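Local coordinates for 1,4-dihydroxy-6-naphtoate synthase (Archaeoglobus fulgidus, PDB 1ZBM), which probably catalyses the conversion of cyclic dehypoxanthine futalosine into 1,4-dihydroxy-6-naphthoate, a step in the biosynthesis of menaquinone (vitamin K2), at residues F24-M29 and R202-S207; I78-A83 and T246-E251; V94-I99 and Y161-V166; S100-R105 and L121-F126. One frame throughout, in Å; residues are numbered along the deposited sequence.

Contact 1 of 4, residues F24-M29 and R202-S207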
loop_
_atom_site.group_PDB
_atom_site.type_symbol
_atom_site.label_atom_id
_atom_site.label_comp_id
_atom_site.label_asym_id
_atom_site.label_seq_id
_atom_site.Cartn_x
_atom_site.Cartn_y
_atom_site.Cartn_z
ATOM N N PHE A 24 1.803 5.042 11.510
ATOM C CA PHE A 24 3.183 5.018 11.977
ATOM C C PHE A 24 3.984 6.080 11.218
ATOM O O PHE A 24 4.559 6.986 11.819
ATOM C CB PHE A 24 3.756 3.613 11.735
ATOM C CG PHE A 24 5.168 3.426 12.211
ATOM C CD1 PHE A 24 5.451 3.261 13.565
ATOM C CD2 PHE A 24 6.220 3.429 11.304
ATOM C CE1 PHE A 24 6.769 3.080 14.011
ATOM C CE2 PHE A 24 7.541 3.252 11.736
ATOM C CZ PHE A 24 7.815 3.086 13.097
HETATM N N MSE A 25 3.986 5.964 9.893
HETATM C CA MSE A 25 4.681 6.888 9.006
HETATM C C MSE A 25 4.228 8.343 9.201
HETATM O O MSE A 25 5.055 9.264 9.249
HETATM C CB MSE A 25 4.445 6.453 7.556
HETATM C CG MSE A 25 5.182 7.254 6.502
HETATM SE SE MSE A 25 4.528 6.816 4.703
HETATM C CE MSE A 25 4.609 4.874 4.845
ATOM N N PHE A 26 2.919 8.548 9.340
ATOM C CA PHE A 26 2.367 9.903 9.510
ATOM C C PHE A 26 2.263 10.434 10.937
ATOM O O PHE A 26 1.849 11.576 11.133
ATOM C CB PHE A 26 0.975 10.009 8.880
ATOM C CG PHE A 26 0.986 10.125 7.385
ATOM C CD1 PHE A 26 0.899 8.997 6.588
ATOM C CD2 PHE A 26 1.038 11.371 6.774
ATOM C CE1 PHE A 26 0.856 9.107 5.198
ATOM C CE2 PHE A 26 0.999 11.499 5.386
ATOM C CZ PHE A 26 0.904 10.365 4.598
ATOM N N TYR A 27 2.636 9.622 11.924
ATOM C CA TYR A 27 2.556 10.042 13.320
ATOM C C TYR A 27 3.147 11.420 13.613
ATOM O O TYR A 27 2.482 12.271 14.200
ATOM C CB TYR A 27 3.225 9.013 14.236
ATOM C CG TYR A 27 3.403 9.526 15.642
ATOM C CD1 TYR A 27 4.614 10.083 16.056
ATOM C CD2 TYR A 27 2.334 9.532 16.537
ATOM C CE1 TYR A 27 4.750 10.637 17.324
ATOM C CE2 TYR A 27 2.463 10.085 17.804
ATOM C CZ TYR A 27 3.670 10.635 18.191
ATOM O OH TYR A 27 3.786 11.179 19.451
ATOM N N ALA A 28 4.396 11.634 13.218
ATOM C CA ALA A 28 5.054 12.910 13.472
ATOM C C ALA A 28 4.278 14.084 12.882
ATOM O O ALA A 28 4.185 15.150 13.497
ATOM C CB ALA A 28 6.480 12.892 12.904
HETATM N N MSE A 29 3.724 13.887 11.689
HETATM C CA MSE A 29 2.980 14.949 11.024
HETATM C C MSE A 29 1.604 15.174 11.647
HETATM O O MSE A 29 1.171 16.314 11.805
HETATM C CB MSE A 29 2.835 14.638 9.534
HETATM C CG MSE A 29 2.404 15.831 8.690
HETATM SE SE MSE A 29 2.185 15.375 6.805
HETATM C CE MSE A 29 4.048 15.428 6.263
ATOM N N ARG A 202 9.573 17.536 2.020
ATOM C CA ARG A 202 10.424 17.741 3.194
ATOM C C ARG A 202 9.714 17.297 4.467
ATOM O O ARG A 202 10.295 16.600 5.296
ATOM C CB ARG A 202 10.817 19.222 3.328
ATOM C CG ARG A 202 11.784 19.511 4.492
ATOM C CD ARG A 202 12.052 21.010 4.663
ATOM N NE ARG A 202 10.867 21.694 5.196
ATOM C CZ ARG A 202 10.448 21.588 6.456
ATOM N NH1 ARG A 202 11.118 20.838 7.321
ATOM N NH2 ARG A 202 9.347 22.208 6.843
ATOM N N ALA A 203 8.454 17.694 4.615
ATOM C CA ALA A 203 7.687 17.338 5.794
ATOM C C ALA A 203 7.422 15.846 5.833
ATOM O O ALA A 203 7.412 15.234 6.902
ATOM C CB ALA A 203 6.373 18.097 5.815
HETATM N N MSE A 204 7.203 15.258 4.660
HETATM C CA MSE A 204 6.917 13.830 4.569
HETATM C C MSE A 204 8.126 13.022 5.015
HETATM O O MSE A 204 7.999 12.086 5.808
HETATM C CB MSE A 204 6.531 13.462 3.131
HETATM C CG MSE A 204 5.949 12.065 2.974
HETATM SE SE MSE A 204 4.236 11.778 3.870
HETATM C CE MSE A 204 4.793 10.545 5.278
ATOM N N ARG A 205 9.301 13.386 4.509
ATOM C CA ARG A 205 10.539 12.688 4.868
ATOM C C ARG A 205 10.828 12.792 6.354
ATOM O O ARG A 205 11.235 11.818 6.994
ATOM C CB ARG A 205 11.717 13.260 4.087
ATOM C CG ARG A 205 11.758 12.782 2.662
ATOM C CD ARG A 205 12.926 13.372 1.911
ATOM N NE ARG A 205 13.117 12.664 0.647
ATOM C CZ ARG A 205 13.656 13.200 -0.437
ATOM N NH1 ARG A 205 14.063 14.462 -0.424
ATOM N NH2 ARG A 205 13.781 12.470 -1.529
ATOM N N GLU A 206 10.608 13.976 6.908
ATOM C CA GLU A 206 10.857 14.169 8.315
ATOM C C GLU A 206 9.950 13.287 9.150
ATOM O O GLU A 206 10.380 12.722 10.158
ATOM C CB GLU A 206 10.639 15.623 8.704
ATOM C CG GLU A 206 11.114 15.924 10.109
ATOM C CD GLU A 206 10.940 17.371 10.477
ATOM O OE1 GLU A 206 11.367 18.242 9.679
ATOM O OE2 GLU A 206 10.387 17.637 11.568
ATOM N N SER A 207 8.694 13.153 8.738
ATOM C CA SER A 207 7.757 12.339 9.506
ATOM C C SER A 207 8.161 10.858 9.535
ATOM O O SER A 207 8.012 10.176 10.558
ATOM C CB SER A 207 6.340 12.496 8.944
ATOM O OG SER A 207 5.379 12.014 9.874
HETATM O O HOH W 1 6.056 9.713 12.102
#
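Ser207 enters helix 20-30 as a knob, its side chain lodged among Met25, Phe26, Ala28 and Met29, and its hydroxyl works in both directions. OG donates to Met25 O at 2.8 Å, in the carbonyl plane and on a lone pair, and accepts from Met29 N at 3.1 Å, a more bent bond with 135° at the hydrogen. OG stands anti to its own backbone N (chi1 -164°), which aims it at this pair. Met25 O and Met29 N are the carbonyl and amide that a regular alpha-helix would join directly; the helix is kinked here, and the hydroxyl stands in between. The neighbouring amide is served from outside the helix: Ala28 N donates to a water at 2.8 Å, and that water bridges to Ser207 O.

The flank is apolar. The methyl CE of Met204 lies over the centre of the Phe26 ring, 3.8 Å above its plane, in a CH-pi contact, with SE oblique to the same ring at 3.6 Å from CE2. The same methyl meets Met25 CG at 3.5 Å, about square to its ring contact. Met29 CE rests on Ala203 CB. An alanine in place of Ser207 would probably leave Met25 O and Met29 N without their shared partner. Helices 20-30 and 194-213 are thus joined in a buried setting where the kink's polar groups are met by the Ser207 hydroxyl and a water.

Contact 2 of 4, residues I78-A83 and T246-E251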
loop_
_atom_site.group_PDB
_atom_site.type_symbol
_atom_site.label_atom_id
_atom_site.label_comp_id
_atom_site.label_asym_id
_atom_site.label_seq_id
_atom_site.Cartn_x
_atom_site.Cartn_y
_atom_site.Cartn_z
ATOM N N ILE A 78 4.479 10.555 -8.941
ATOM C CA ILE A 78 4.931 9.841 -7.760
ATOM C C ILE A 78 5.822 10.689 -6.876
ATOM O O ILE A 78 6.784 11.296 -7.345
ATOM C CB ILE A 78 5.696 8.569 -8.132
ATOM C CG1 ILE A 78 4.854 7.721 -9.093
ATOM C CG2 ILE A 78 5.990 7.767 -6.869
ATOM C CD1 ILE A 78 5.653 6.668 -9.842
ATOM N N LEU A 79 5.493 10.747 -5.589
ATOM C CA LEU A 79 6.301 11.523 -4.644
ATOM C C LEU A 79 7.479 10.651 -4.198
ATOM O O LEU A 79 7.314 9.463 -3.941
ATOM C CB LEU A 79 5.440 11.928 -3.454
ATOM C CG LEU A 79 6.008 13.037 -2.589
ATOM C CD1 LEU A 79 5.983 14.378 -3.337
ATOM C CD2 LEU A 79 5.153 13.123 -1.316
ATOM N N SER A 80 8.667 11.226 -4.094
ATOM C CA SER A 80 9.827 10.423 -3.714
ATOM C C SER A 80 9.696 9.710 -2.366
ATOM O O SER A 80 10.314 8.673 -2.162
ATOM C CB SER A 80 11.083 11.289 -3.725
ATOM O OG SER A 80 11.259 11.879 -5.020
ATOM N N ALA A 81 8.871 10.245 -1.470
ATOM C CA ALA A 81 8.678 9.661 -0.151
ATOM C C ALA A 81 7.245 9.201 0.109
ATOM O O ALA A 81 6.281 9.833 -0.338
ATOM C CB ALA A 81 9.089 10.666 0.920
ATOM N N GLY A 82 7.112 8.107 0.854
ATOM C CA GLY A 82 5.799 7.593 1.186
ATOM C C GLY A 82 5.477 6.237 0.603
ATOM O O GLY A 82 4.528 5.592 1.042
ATOM N N ALA A 83 6.258 5.792 -0.377
ATOM C CA ALA A 83 5.996 4.494 -1.001
ATOM C C ALA A 83 6.196 3.316 -0.051
ATOM O O ALA A 83 6.988 3.389 0.884
ATOM C CB ALA A 83 6.896 4.320 -2.237
ATOM N N THR A 246 10.796 3.989 1.649
ATOM C CA THR A 246 9.740 4.945 1.941
ATOM C C THR A 246 10.342 6.340 2.085
ATOM O O THR A 246 9.740 7.331 1.672
ATOM C CB THR A 246 9.012 4.582 3.256
ATOM O OG1 THR A 246 8.877 3.158 3.348
ATOM C CG2 THR A 246 7.614 5.214 3.299
ATOM N N TYR A 247 11.539 6.420 2.661
ATOM C CA TYR A 247 12.169 7.719 2.843
ATOM C C TYR A 247 12.541 8.359 1.511
ATOM O O TYR A 247 12.393 9.567 1.341
ATOM C CB TYR A 247 13.416 7.606 3.716
ATOM C CG TYR A 247 14.022 8.950 4.049
ATOM C CD1 TYR A 247 13.487 9.752 5.059
ATOM C CD2 TYR A 247 15.130 9.427 3.347
ATOM C CE1 TYR A 247 14.046 10.992 5.364
ATOM C CE2 TYR A 247 15.692 10.662 3.641
ATOM C CZ TYR A 247 15.148 11.440 4.653
ATOM O OH TYR A 247 15.732 12.643 4.953
ATOM N N ASN A 248 13.025 7.542 0.576
ATOM C CA ASN A 248 13.422 8.011 -0.755
ATOM C C ASN A 248 13.408 6.831 -1.735
ATOM O O ASN A 248 14.157 5.869 -1.568
ATOM C CB ASN A 248 14.833 8.617 -0.695
ATOM C CG ASN A 248 15.233 9.304 -1.987
ATOM O OD1 ASN A 248 14.527 10.183 -2.471
ATOM N ND2 ASN A 248 16.374 8.918 -2.545
HETATM N N MSE A 249 12.567 6.901 -2.759
HETATM C CA MSE A 249 12.496 5.806 -3.724
HETATM C C MSE A 249 13.809 5.684 -4.504
HETATM O O MSE A 249 14.165 6.572 -5.268
HETATM C CB MSE A 249 11.336 6.034 -4.693
HETATM C CG MSE A 249 10.929 4.808 -5.479
HETATM SE SE MSE A 249 9.479 5.221 -6.689
HETATM C CE MSE A 249 8.031 5.190 -5.400
ATOM N N PRO A 250 14.550 4.577 -4.316
ATOM C CA PRO A 250 15.823 4.393 -5.028
ATOM C C PRO A 250 15.621 4.053 -6.499
ATOM O O PRO A 250 14.499 3.766 -6.927
ATOM C CB PRO A 250 16.485 3.263 -4.250
ATOM C CG PRO A 250 15.310 2.407 -3.855
ATOM C CD PRO A 250 14.294 3.456 -3.389
ATOM N N GLU A 251 16.705 4.070 -7.270
ATOM C CA GLU A 251 16.620 3.767 -8.697
ATOM C C GLU A 251 16.035 2.388 -8.995
ATOM O O GLU A 251 15.284 2.238 -9.953
ATOM C CB GLU A 251 18.006 3.907 -9.362
ATOM C CG GLU A 251 18.563 5.332 -9.361
ATOM C CD GLU A 251 19.240 5.717 -8.051
ATOM O OE1 GLU A 251 18.777 5.259 -6.976
ATOM O OE2 GLU A 251 20.235 6.484 -8.094
#
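Ser80, Gly82 and the chain leaving helix 244-247 are tied by two backbone bonds: Gly82 N donates to Thr246 O at 2.9 Å, nearly straight at 160°, and Met249 N donates to Ser80 O, also at 2.9 Å but more bent. Both donors lie in the plane of the carbonyl they use. Gly82 has a phi of 115°, a conformation that suits glycine because a CB would crowd the carbonyl O before it. Thr246 O receives a short CA-H contact from Ala81, at 3.1 Å.

Strand 76-86 is an outermost strand of its five-stranded mixed sheet and is interrupted in this region, and the irregular chain here bonds to the end of helix 244-247; Asn248 is the first residue to leave helical angles. The family belongs to the periplasmic-binding-protein clan, and this sheet is one of two in the chain.

Among side chains, Met249 (modelled as selenomethionine) carries the apolar part. Its chain runs out extended then bends at chi3 (-79°), placing CE 3.6 Å from Ile78 CG2 and a tight 3.5 Å from Ala83 CB; the Ile78 and Met249 side chains cross at about a right angle. Leu185 of strand 181-189 touches both Met249 and Ala83. Thr246 OG1 is hydrogen-bonded to Asn243 N and Tyr241 O, while its CB is 3.3 Å from Ala83 O. Asn248 OD1 reaches Ser80 CB at 3.8 Å, and Arg205 bonds to Tyr247 O.

Contact 3 of 4, residues V94-I99 and Y161-V166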
loop_
_atom_site.group_PDB
_atom_site.type_symbol
_atom_site.label_atom_id
_atom_site.label_comp_id
_atom_site.label_asym_id
_atom_site.label_seq_id
_atom_site.Cartn_x
_atom_site.Cartn_y
_atom_site.Cartn_z
ATOM N N VAL A 94 -4.263 -16.781 0.544
ATOM C CA VAL A 94 -4.333 -17.835 1.542
ATOM C C VAL A 94 -5.584 -18.687 1.375
ATOM O O VAL A 94 -6.580 -18.232 0.802
ATOM C CB VAL A 94 -4.354 -17.243 2.963
ATOM C CG1 VAL A 94 -5.684 -16.526 3.205
ATOM C CG2 VAL A 94 -4.159 -18.338 3.976
ATOM N N ALA A 95 -5.535 -19.915 1.894
ATOM C CA ALA A 95 -6.666 -20.845 1.807
ATOM C C ALA A 95 -6.665 -21.837 2.971
ATOM O O ALA A 95 -5.668 -21.972 3.670
ATOM C CB ALA A 95 -6.624 -21.596 0.478
ATOM N N LYS A 96 -7.782 -22.528 3.188
ATOM C CA LYS A 96 -7.854 -23.473 4.294
ATOM C C LYS A 96 -6.902 -24.654 4.080
ATOM O O LYS A 96 -6.470 -25.299 5.038
ATOM C CB LYS A 96 -9.296 -23.948 4.493
ATOM C CG LYS A 96 -10.278 -22.792 4.683
ATOM C CD LYS A 96 -11.704 -23.260 4.979
ATOM C CE LYS A 96 -11.793 -23.914 6.351
ATOM N NZ LYS A 96 -13.192 -24.185 6.764
ATOM N N SER A 97 -6.563 -24.921 2.821
ATOM C CA SER A 97 -5.635 -25.999 2.480
ATOM C C SER A 97 -4.956 -25.667 1.148
ATOM O O SER A 97 -5.286 -24.669 0.510
ATOM C CB SER A 97 -6.375 -27.333 2.360
ATOM O OG SER A 97 -7.177 -27.379 1.192
ATOM N N GLU A 98 -4.015 -26.503 0.723
ATOM C CA GLU A 98 -3.311 -26.270 -0.533
ATOM C C GLU A 98 -4.204 -26.514 -1.744
ATOM O O GLU A 98 -4.820 -27.569 -1.869
ATOM C CB GLU A 98 -2.077 -27.173 -0.629
ATOM C CG GLU A 98 -0.768 -26.499 -0.224
ATOM C CD GLU A 98 -0.694 -26.178 1.256
ATOM O OE1 GLU A 98 0.237 -25.444 1.667
ATOM O OE2 GLU A 98 -1.559 -26.667 2.015
ATOM N N ILE A 99 -4.281 -25.524 -2.625
ATOM C CA ILE A 99 -5.075 -25.631 -3.849
ATOM C C ILE A 99 -4.272 -25.007 -4.978
ATOM O O ILE A 99 -3.212 -24.444 -4.734
ATOM C CB ILE A 99 -6.434 -24.898 -3.727
ATOM C CG1 ILE A 99 -6.256 -23.546 -3.034
ATOM C CG2 ILE A 99 -7.424 -25.765 -2.971
ATOM C CD1 ILE A 99 -7.558 -22.806 -2.818
ATOM N N TYR A 161 -5.034 -18.245 12.103
ATOM C CA TYR A 161 -6.375 -18.732 11.792
ATOM C C TYR A 161 -6.287 -20.119 11.186
ATOM O O TYR A 161 -7.253 -20.614 10.609
ATOM C CB TYR A 161 -7.052 -17.803 10.789
ATOM C CG TYR A 161 -7.014 -16.353 11.185
ATOM C CD1 TYR A 161 -7.866 -15.857 12.165
ATOM C CD2 TYR A 161 -6.129 -15.473 10.570
ATOM C CE1 TYR A 161 -7.843 -14.519 12.519
ATOM C CE2 TYR A 161 -6.093 -14.133 10.915
ATOM C CZ TYR A 161 -6.957 -13.658 11.889
ATOM O OH TYR A 161 -6.958 -12.321 12.217
ATOM N N GLY A 162 -5.119 -20.736 11.312
ATOM C CA GLY A 162 -4.926 -22.062 10.762
ATOM C C GLY A 162 -4.919 -22.070 9.243
ATOM O O GLY A 162 -5.105 -23.117 8.628
ATOM N N LEU A 163 -4.712 -20.906 8.632
ATOM C CA LEU A 163 -4.683 -20.809 7.181
ATOM C C LEU A 163 -3.237 -20.882 6.704
ATOM O O LEU A 163 -2.302 -20.690 7.488
ATOM C CB LEU A 163 -5.310 -19.490 6.715
ATOM C CG LEU A 163 -6.791 -19.186 7.000
ATOM C CD1 LEU A 163 -7.075 -17.733 6.638
ATOM C CD2 LEU A 163 -7.703 -20.126 6.220
ATOM N N LYS A 164 -3.055 -21.184 5.423
ATOM C CA LYS A 164 -1.720 -21.256 4.850
ATOM C C LYS A 164 -1.654 -20.626 3.470
ATOM O O LYS A 164 -2.630 -20.609 2.721
ATOM C CB LYS A 164 -1.215 -22.704 4.782
ATOM C CG LYS A 164 -2.270 -23.762 4.533
ATOM C CD LYS A 164 -2.898 -24.234 5.841
ATOM C CE LYS A 164 -1.868 -24.919 6.750
ATOM N NZ LYS A 164 -1.267 -26.147 6.127
ATOM N N CYS A 165 -0.481 -20.091 3.162
ATOM C CA CYS A 165 -0.231 -19.446 1.894
ATOM C C CYS A 165 -0.203 -20.459 0.752
ATOM O O CYS A 165 0.509 -21.472 0.808
ATOM C CB CYS A 165 1.099 -18.688 1.955
ATOM S SG CYS A 165 1.583 -17.914 0.398
ATOM N N VAL A 166 -1.002 -20.183 -0.275
ATOM C CA VAL A 166 -1.082 -21.036 -1.457
ATOM C C VAL A 166 -0.408 -20.336 -2.630
ATOM O O VAL A 166 -0.085 -20.966 -3.634
ATOM C CB VAL A 166 -2.545 -21.349 -1.828
ATOM C CG1 VAL A 166 -3.199 -22.161 -0.723
ATOM C CG2 VAL A 166 -3.318 -20.058 -2.056
#
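Val166, Val94 and Lys164 bury the most surface where strand 92-95 pairs with the edge strand 164-168. Val166 turns its CG1 into the bend of residues 95-99: with this methyl anti to the carbonyl carbon (chi1 -64°), it stands 3.7 Å from Ala95 CB, 3.5 Å from Ser97 O and 4.1 Å from Ile99 CG1. Leu101 adds to the packing on Val166.

Val94 is on the opposite face of the sheet from Ala95, together with Cys165, its antiparallel non-hydrogen-bonded partner. The side chains of Val94 and Leu163 cross at about a right angle, CG1 of the valine 3.9 Å from CD1 of the leucine, whose other methyl, CD2, meets Lys96 CG at 4.0 Å. An alanine at Leu163 would probably open a gap beside Val94 and strip Val140 and Leu141 of helix 136-141 of a neighbour.

Lys164 forms the hydrogen-bonded pair with Ala95: Lys164 N donates to Ala95 O at 3.2 Å, almost straight at 174°, and Ala95 N returns a bond to Lys164 O. Its side chain turns at chi2 (-87°), which sets CD 3.8 Å from Lys96 O. NZ stays 4.2 Å from Glu98 OE2, opposite charges short of a salt bridge. The antiparallel pairing is therefore fixed by main-chain bonds and aliphatic carbon, with at most a loose electrostatic attraction between Glu98 and Lys164.

Contact 4 of 4, residues S100-R105 and L121-F126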
loop_
_atom_site.group_PDB
_atom_site.type_symbol
_atom_site.label_atom_id
_atom_site.label_comp_id
_atom_site.label_asym_id
_atom_site.label_seq_id
_atom_site.Cartn_x
_atom_site.Cartn_y
_atom_site.Cartn_z
ATOM N N SER A 100 -4.767 -25.095 -6.209
ATOM C CA SER A 100 -4.039 -24.527 -7.339
ATOM C C SER A 100 -4.436 -23.088 -7.665
ATOM O O SER A 100 -3.632 -22.334 -8.218
ATOM C CB SER A 100 -4.216 -25.399 -8.588
ATOM O OG SER A 100 -5.539 -25.323 -9.090
ATOM N N LEU A 101 -5.668 -22.717 -7.327
ATOM C CA LEU A 101 -6.200 -21.374 -7.572
ATOM C C LEU A 101 -6.809 -21.174 -8.958
ATOM O O LEU A 101 -7.608 -20.257 -9.162
ATOM C CB LEU A 101 -5.131 -20.297 -7.338
ATOM C CG LEU A 101 -4.724 -19.965 -5.889
ATOM C CD1 LEU A 101 -3.655 -18.868 -5.885
ATOM C CD2 LEU A 101 -5.943 -19.525 -5.108
ATOM N N ASP A 102 -6.438 -22.018 -9.914
ATOM C CA ASP A 102 -6.983 -21.891 -11.263
ATOM C C ASP A 102 -8.471 -22.238 -11.288
ATOM O O ASP A 102 -8.879 -23.318 -10.858
ATOM C CB ASP A 102 -6.194 -22.776 -12.234
ATOM C CG ASP A 102 -4.754 -22.308 -12.404
ATOM O OD1 ASP A 102 -3.937 -22.525 -11.482
ATOM O OD2 ASP A 102 -4.444 -21.702 -13.459
ATOM N N GLY A 103 -9.276 -21.307 -11.791
ATOM C CA GLY A 103 -10.714 -21.514 -11.854
ATOM C C GLY A 103 -11.419 -21.241 -10.532
ATOM O O GLY A 103 -12.647 -21.192 -10.470
ATOM N N LYS A 104 -10.638 -21.040 -9.475
ATOM C CA LYS A 104 -11.181 -20.792 -8.141
ATOM C C LYS A 104 -11.742 -19.380 -7.937
ATOM O O LYS A 104 -11.449 -18.455 -8.703
ATOM C CB LYS A 104 -10.104 -21.062 -7.095
ATOM C CG LYS A 104 -9.585 -22.493 -7.078
ATOM C CD LYS A 104 -10.684 -23.492 -6.740
ATOM C CE LYS A 104 -10.108 -24.883 -6.483
ATOM N NZ LYS A 104 -9.262 -25.345 -7.612
ATOM N N ARG A 105 -12.562 -19.229 -6.897
ATOM C CA ARG A 105 -13.157 -17.937 -6.567
ATOM C C ARG A 105 -12.332 -17.300 -5.455
ATOM O O ARG A 105 -12.323 -17.786 -4.330
ATOM C CB ARG A 105 -14.620 -18.125 -6.141
ATOM C CG ARG A 105 -15.512 -18.558 -7.301
ATOM C CD ARG A 105 -16.929 -18.921 -6.873
ATOM N NE ARG A 105 -17.609 -17.824 -6.185
ATOM C CZ ARG A 105 -17.641 -17.679 -4.865
ATOM N NH1 ARG A 105 -17.034 -18.567 -4.087
ATOM N NH2 ARG A 105 -18.280 -16.649 -4.327
ATOM N N LEU A 121 -1.690 -11.444 -12.920
ATOM C CA LEU A 121 -0.525 -11.783 -13.736
ATOM C C LEU A 121 -0.036 -13.193 -13.439
ATOM O O LEU A 121 0.517 -13.855 -14.303
ATOM C CB LEU A 121 0.623 -10.811 -13.463
ATOM C CG LEU A 121 0.528 -9.399 -14.039
ATOM C CD1 LEU A 121 1.593 -8.547 -13.395
ATOM C CD2 LEU A 121 0.705 -9.437 -15.557
ATOM N N ALA A 122 -0.227 -13.650 -12.208
ATOM C CA ALA A 122 0.228 -14.983 -11.825
ATOM C C ALA A 122 -0.794 -16.063 -12.182
ATOM O O ALA A 122 -0.417 -17.179 -12.518
ATOM C CB ALA A 122 0.530 -15.014 -10.325
ATOM N N VAL A 123 -2.081 -15.723 -12.096
ATOM C CA VAL A 123 -3.182 -16.642 -12.404
ATOM C C VAL A 123 -4.054 -15.925 -13.430
ATOM O O VAL A 123 -4.823 -15.030 -13.079
ATOM C CB VAL A 123 -4.023 -16.946 -11.140
ATOM C CG1 VAL A 123 -4.925 -18.153 -11.373
ATOM C CG2 VAL A 123 -3.107 -17.185 -9.951
ATOM N N GLU A 124 -3.927 -16.308 -14.700
ATOM C CA GLU A 124 -4.678 -15.657 -15.768
ATOM C C GLU A 124 -6.077 -16.184 -16.006
ATOM O O GLU A 124 -6.655 -15.965 -17.070
ATOM C CB GLU A 124 -3.878 -15.711 -17.067
ATOM C CG GLU A 124 -3.147 -17.011 -17.283
ATOM C CD GLU A 124 -2.120 -16.888 -18.376
ATOM O OE1 GLU A 124 -1.282 -15.959 -18.286
ATOM O OE2 GLU A 124 -2.144 -17.710 -19.319
ATOM N N ASP A 125 -6.627 -16.867 -15.013
ATOM C CA ASP A 125 -7.968 -17.410 -15.136
ATOM C C ASP A 125 -8.544 -17.829 -13.797
ATOM O O ASP A 125 -8.315 -18.937 -13.329
ATOM C CB ASP A 125 -7.966 -18.589 -16.112
ATOM C CG ASP A 125 -8.594 -18.233 -17.449
ATOM O OD1 ASP A 125 -8.358 -18.970 -18.434
ATOM O OD2 ASP A 125 -9.338 -17.220 -17.512
ATOM N N PHE A 126 -9.292 -16.928 -13.176
ATOM C CA PHE A 126 -9.905 -17.222 -11.892
ATOM C C PHE A 126 -11.078 -16.271 -11.704
ATOM O O PHE A 126 -11.316 -15.410 -12.551
ATOM C CB PHE A 126 -8.873 -17.060 -10.763
ATOM C CG PHE A 126 -8.454 -15.640 -10.518
ATOM C CD1 PHE A 126 -9.171 -14.835 -9.638
ATOM C CD2 PHE A 126 -7.368 -15.091 -11.198
ATOM C CE1 PHE A 126 -8.816 -13.506 -9.438
ATOM C CE2 PHE A 126 -7.005 -13.758 -11.005
ATOM C CZ PHE A 126 -7.730 -12.959 -10.124
#
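The type II beta turn from Leu101 to Lys104, just ahead of strand 105-108, meets Asp125 and Phe126, which lead from helix 114-122 into strand 127-130. Strands 105-108 and 127-130 are parallel neighbours in the second five-stranded mixed sheet, and the helix between them makes this a beta-alpha-beta crossover; the contact joins the two entrances to its strands. The turn is closed by Lys104 N donating to Leu101 O at 3.1 Å, and Gly103 takes its third position with a positive phi of 81°, favourable for glycine.

Gly103 N is turned outward from the bend and donates to Asp125 O at 3.0 Å. The bond is close to straight, 163° at the hydrogen, with the donor slightly tilted from the carbonyl plane. Farther along, Lys104 and Glu127 continue the pairing by backbone bonding, which places this bond next to the start of the sheet.

Val123 supplies the apolar side of the contact. Its CG1, anti to the backbone N (chi1 -165°), lies 4.1 Å from both Leu101 O and Asp102 OD2, and CG2 is 4.4 Å from Leu101 CD1, a loose approach. Leu167 touches both Leu101 and Val123 from strand 164-168, and Ile106 touches both Leu101 and Phe126. Phe126 comes closest through CB, 3.6 Å from Lys104 O and 3.8 Å from Leu101 O.

From the N terminus, helix 20-30 opens contact 1, which closes only at residues 202-207 in helix 194-213. Strand 76-86 opens contact 2 within that span but closes beyond it, at 246-251, so contacts 1 and 2 cross; they also touch, Arg205 reaching Tyr247 and Asn248. Contact 3 (94-99 with 161-166) falls wholly within both spans, and contact 4 (100-105 with 121-126) within contact 3. Contacts 1 and 2 tie helices and an edge strand around the sheet holding strands 11-16 and 76-86; contacts 3 and 4, meeting at Val166 and Leu101, belong to the other sheet. The centres of contacts 1 and 3 are about 36 Å apart.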